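Local coordinates for flavin reductase domain protein, FMN-binding (Shewanella baltica, PDB 3HMZ) that binds the flavin cofactor FMN and probably acts as an NAD(P)-dependent oxidoreductase, at residues 132-138 with 150-156. Sequence-based numbering, arbitrary orientation. Where two conformers were deposited one is given.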
ATOM      1  N   TRP A 132     -15.243   3.278   2.887  1.00 14.36           N
ATOM      2  CA  TRP A 132     -15.676   2.018   2.315  1.00 15.20           C
ATOM      3  C   TRP A 132     -15.697   2.123   0.793  1.00 15.67           C
ATOM      4  O   TRP A 132     -16.119   3.150   0.254  1.00 16.00           O
ATOM      5  CB  TRP A 132     -17.084   1.663   2.768  1.00 15.73           C
ATOM      6  CG  TRP A 132     -17.316   1.660   4.255  1.00 15.02           C
ATOM      7  CD1 TRP A 132     -17.328   0.569   5.072  1.00 15.32           C
ATOM      8  CD2 TRP A 132     -17.610   2.790   5.084  1.00 15.05           C
ATOM      9  NE1 TRP A 132     -17.569   0.950   6.371  1.00 15.23           N
ATOM     10  CE2 TRP A 132     -17.736   2.312   6.406  1.00 14.87           C
ATOM     11  CE3 TRP A 132     -17.725   4.154   4.850  1.00 15.44           C
ATOM     12  CZ2 TRP A 132     -18.019   3.148   7.457  1.00 16.49           C
ATOM     13  CZ3 TRP A 132     -18.006   4.981   5.879  1.00 16.25           C
ATOM     14  CH2 TRP A 132     -18.147   4.477   7.178  1.00 17.07           C
ATOM     15  N   LEU A 133     -15.259   1.052   0.131  1.00 15.69           N
ATOM     16  CA  LEU A 133     -15.237   0.940  -1.305  1.00 16.34           C
ATOM     17  C   LEU A 133     -15.930  -0.376  -1.698  1.00 15.40           C
ATOM     18  O   LEU A 133     -15.458  -1.462  -1.318  1.00 15.47           O
ATOM     19  CB  LEU A 133     -13.801   0.963  -1.824  1.00 16.24           C
ATOM     20  CG  LEU A 133     -12.932   2.198  -1.489  1.00 16.11           C
ATOM     21  CD1 LEU A 133     -12.228   2.118  -0.128  1.00 18.28           C
ATOM     22  CD2 LEU A 133     -11.869   2.424  -2.598  1.00 18.10           C
ATOM     23  N   ALA A 134     -17.044  -0.278  -2.431  1.00 15.94           N
ATOM     24  CA  ALA A 134     -17.759  -1.455  -2.966  1.00 16.07           C
ATOM     25  C   ALA A 134     -17.030  -1.898  -4.244  1.00 16.51           C
ATOM     26  O   ALA A 134     -16.777  -1.077  -5.122  1.00 18.33           O
ATOM     27  CB  ALA A 134     -19.171  -1.117  -3.247  1.00 17.49           C
ATOM     28  N   CYS A 135     -16.710  -3.190  -4.317  1.00 16.66           N
ATOM     29  CA  CYS A 135     -15.849  -3.734  -5.361  1.00 17.39           C
ATOM     30  C   CYS A 135     -16.488  -4.905  -6.092  1.00 18.29           C
ATOM     31  O   CYS A 135     -17.110  -5.772  -5.493  1.00 18.97           O
ATOM     32  CB  CYS A 135     -14.542  -4.225  -4.752  1.00 17.76           C
ATOM     33  SG  CYS A 135     -13.569  -2.947  -3.932  1.00 18.49           S
ATOM     34  N   LYS A 136     -16.300  -4.894  -7.408  1.00 19.04           N
ATOM     35  CA  LYS A 136     -16.764  -5.947  -8.300  1.00 19.58           C
ATOM     36  C   LYS A 136     -15.509  -6.613  -8.860  1.00 19.36           C
ATOM     37  O   LYS A 136     -14.725  -5.975  -9.562  1.00 19.90           O
ATOM     38  CB  LYS A 136     -17.608  -5.396  -9.433  1.00 22.13           C
ATOM     39  CG  LYS A 136     -18.165  -6.475 -10.407  1.00 25.14           C
ATOM     40  CD  LYS A 136     -18.897  -5.805 -11.529  1.00 28.77           C
ATOM     41  CE  LYS A 136     -19.495  -6.865 -12.453  1.00 31.69           C
ATOM     42  NZ  LYS A 136     -20.132  -6.227 -13.652  1.00 34.52           N
ATOM     43  N   LEU A 137     -15.353  -7.890  -8.567  1.00 19.10           N
ATOM     44  CA  LEU A 137     -14.238  -8.673  -9.067  1.00 19.63           C
ATOM     45  C   LEU A 137     -14.174  -8.695 -10.600  1.00 19.18           C
ATOM     46  O   LEU A 137     -15.189  -8.847 -11.263  1.00 21.48           O
ATOM     47  CB  LEU A 137     -14.319 -10.127  -8.565  1.00 21.15           C
ATOM     48  CG  LEU A 137     -13.176 -11.101  -8.906  1.00 21.54           C
ATOM     49  CD1 LEU A 137     -11.844 -10.651  -8.257  1.00 21.60           C
ATOM     50  CD2 LEU A 137     -13.546 -12.544  -8.534  1.00 23.17           C
ATOM     51  N   ILE A 138     -12.977  -8.521 -11.127  1.00 19.89           N
ATOM     52  CA  ILE A 138     -12.674  -8.738 -12.556  1.00 21.31           C
ATOM     53  C   ILE A 138     -11.934 -10.081 -12.570  1.00 22.50           C
ATOM     54  O   ILE A 138     -10.748 -10.127 -12.244  1.00 22.31           O
ATOM     55  CB  ILE A 138     -11.808  -7.640 -13.150  1.00 22.76           C
ATOM     56  CG1 ILE A 138     -12.501  -6.298 -13.036  1.00 23.14           C
ATOM     57  CG2 ILE A 138     -11.475  -8.009 -14.668  1.00 23.22           C
ATOM     58  CD1 ILE A 138     -11.647  -5.142 -13.450  1.00 23.50           C
ATOM     59  N   PHE A 150      -6.011 -10.568  -6.743  1.00 19.10           N
ATOM     60  CA  PHE A 150      -7.350 -10.276  -7.178  1.00 19.01           C
ATOM     61  C   PHE A 150      -7.452  -8.822  -7.586  1.00 18.00           C
ATOM     62  O   PHE A 150      -6.887  -7.971  -6.916  1.00 19.40           O
ATOM     63  CB  PHE A 150      -8.336 -10.596  -6.041  1.00 19.05           C
ATOM     64  CG  PHE A 150      -8.449 -12.066  -5.750  1.00 19.02           C
ATOM     65  CD1 PHE A 150      -7.472 -12.744  -5.088  1.00 19.46           C
ATOM     66  CD2 PHE A 150      -9.584 -12.766  -6.160  1.00 20.49           C
ATOM     67  CE1 PHE A 150      -7.545 -14.110  -4.872  1.00 21.38           C
ATOM     68  CE2 PHE A 150      -9.699 -14.136  -5.914  1.00 19.64           C
ATOM     69  CZ  PHE A 150      -8.683 -14.812  -5.291  1.00 20.28           C
ATOM     70  N   ILE A 151      -8.112  -8.560  -8.700  1.00 18.21           N
ATOM     71  CA  ILE A 151      -8.356  -7.233  -9.267  1.00 17.62           C
ATOM     72  C   ILE A 151      -9.834  -6.952  -9.233  1.00 18.96           C
ATOM     73  O   ILE A 151     -10.643  -7.816  -9.617  1.00 19.92           O
ATOM     74  CB  ILE A 151      -7.817  -7.153 -10.733  1.00 18.09           C
ATOM     75  CG1 ILE A 151      -6.285  -7.210 -10.705  1.00 19.41           C
ATOM     76  CG2 ILE A 151      -8.299  -5.867 -11.427  1.00 18.75           C
ATOM     77  CD1 ILE A 151      -5.662  -7.395 -12.077  1.00 20.52           C
ATOM     78  N   ALA A 152     -10.189  -5.736  -8.820  1.00 17.88           N
ATOM     79  CA  ALA A 152     -11.587  -5.344  -8.822  1.00 16.49           C
ATOM     80  C   ALA A 152     -11.826  -3.931  -9.286  1.00 17.76           C
ATOM     81  O   ALA A 152     -10.969  -3.070  -9.098  1.00 18.54           O
ATOM     82  CB  ALA A 152     -12.217  -5.509  -7.398  1.00 19.03           C
ATOM     83  N   GLU A 153     -13.009  -3.711  -9.860  1.00 18.59           N
ATOM     84  CA  GLU A 153     -13.451  -2.363 -10.153  0.50 19.26           C
ATOM     85  C   GLU A 153     -14.165  -1.835  -8.899  1.00 18.87           C
ATOM     86  O   GLU A 153     -14.937  -2.547  -8.257  1.00 19.62           O
ATOM     87  CB  GLU A 153     -14.370  -2.322 -11.374  0.50 21.07           C
ATOM     88  CG  GLU A 153     -15.169  -1.052 -11.568  0.50 22.24           C
ATOM     89  CD  GLU A 153     -15.581  -0.849 -13.041  0.50 23.03           C
ATOM     90  OE1 GLU A 153     -15.572  -1.853 -13.826  0.50 27.52           O
ATOM     91  OE2 GLU A 153     -15.830   0.316 -13.407  0.50 20.10           O
ATOM     92  N   VAL A 154     -13.891  -0.588  -8.558  1.00 16.91           N
ATOM     93  CA  VAL A 154     -14.570   0.072  -7.422  1.00 16.73           C
ATOM     94  C   VAL A 154     -15.813   0.714  -8.053  1.00 18.28           C
ATOM     95  O   VAL A 154     -15.710   1.553  -8.985  1.00 19.37           O
ATOM     96  CB  VAL A 154     -13.675   1.107  -6.762  1.00 16.51           C
ATOM     97  CG1 VAL A 154     -14.481   1.919  -5.749  1.00 17.85           C
ATOM     98  CG2 VAL A 154     -12.460   0.409  -6.123  1.00 18.45           C
ATOM     99  N   ILE A 155     -16.982   0.278  -7.594  1.00 18.68           N
ATOM    100  CA  ILE A 155     -18.274   0.739  -8.104  1.00 19.53           C
ATOM    101  C   ILE A 155     -19.010   1.725  -7.223  1.00 18.22           C
ATOM    102  O   ILE A 155     -20.056   2.246  -7.611  1.00 21.16           O
ATOM    103  CB  ILE A 155     -19.196  -0.487  -8.471  1.00 21.74           C
ATOM    104  CG1 ILE A 155     -19.560  -1.318  -7.236  1.00 22.85           C
ATOM    105  CG2 ILE A 155     -18.472  -1.364  -9.545  1.00 22.47           C
ATOM    106  CD1 ILE A 155     -20.565  -2.483  -7.514  1.00 24.61           C
ATOM    107  N   GLY A 156     -18.497   1.949  -6.012  1.00 17.61           N
ATOM    108  CA  GLY A 156     -19.071   2.897  -5.105  1.00 17.64           C
ATOM    109  C   GLY A 156     -18.074   3.169  -3.998  1.00 15.46           C
ATOM    110  O   GLY A 156     -17.274   2.277  -3.669  1.00 17.70           O
TER
HETATM  111  O   HOH W   1      -8.882 -10.818 -10.328  1.00 20.97           O
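A classic beta bulge shifts the register of the antiparallel pairing of 132-138 with 150-156: Ile155 and Gly156 together face the single residue Ala134. Ala134 N donates to Gly156 O and Ile155 N to Ala134 O, both at 2.8 Å, so the extra residue is absorbed without loss of pairing. Ile155 achieves this with a nearly helical psi of -8°, and the register moves by one before Cys135 meets Val154. Regular geometry follows, with Lys136 N to Glu153 O at 2.8 Å and Glu153 N to Lys136 O at 2.9 Å. At the far end Ile138 N still reaches Ile151 O (2.9 Å), but in the return direction a water bridges Ile138 O (2.8 Å) and Ile151 N (2.9 Å).

The two faces differ in character. Cys135, Leu137, Ala152 and Val154 turn to one, where Cys135 CB lies 3.7 Å from Ala152 CB. On the other, Lys136 and Glu153 are accompanied by Ile138 and Ile151, which pack on Tyr147 of the second subunit. Five direct backbone hydrogen bonds and one water bridge thus join neighbouring strands of the closed antiparallel barrel of this FMN-binding domain, while the face of Cys135, Ala152 and Val154 packs against Phe80 and Leu60 of adjoining strands.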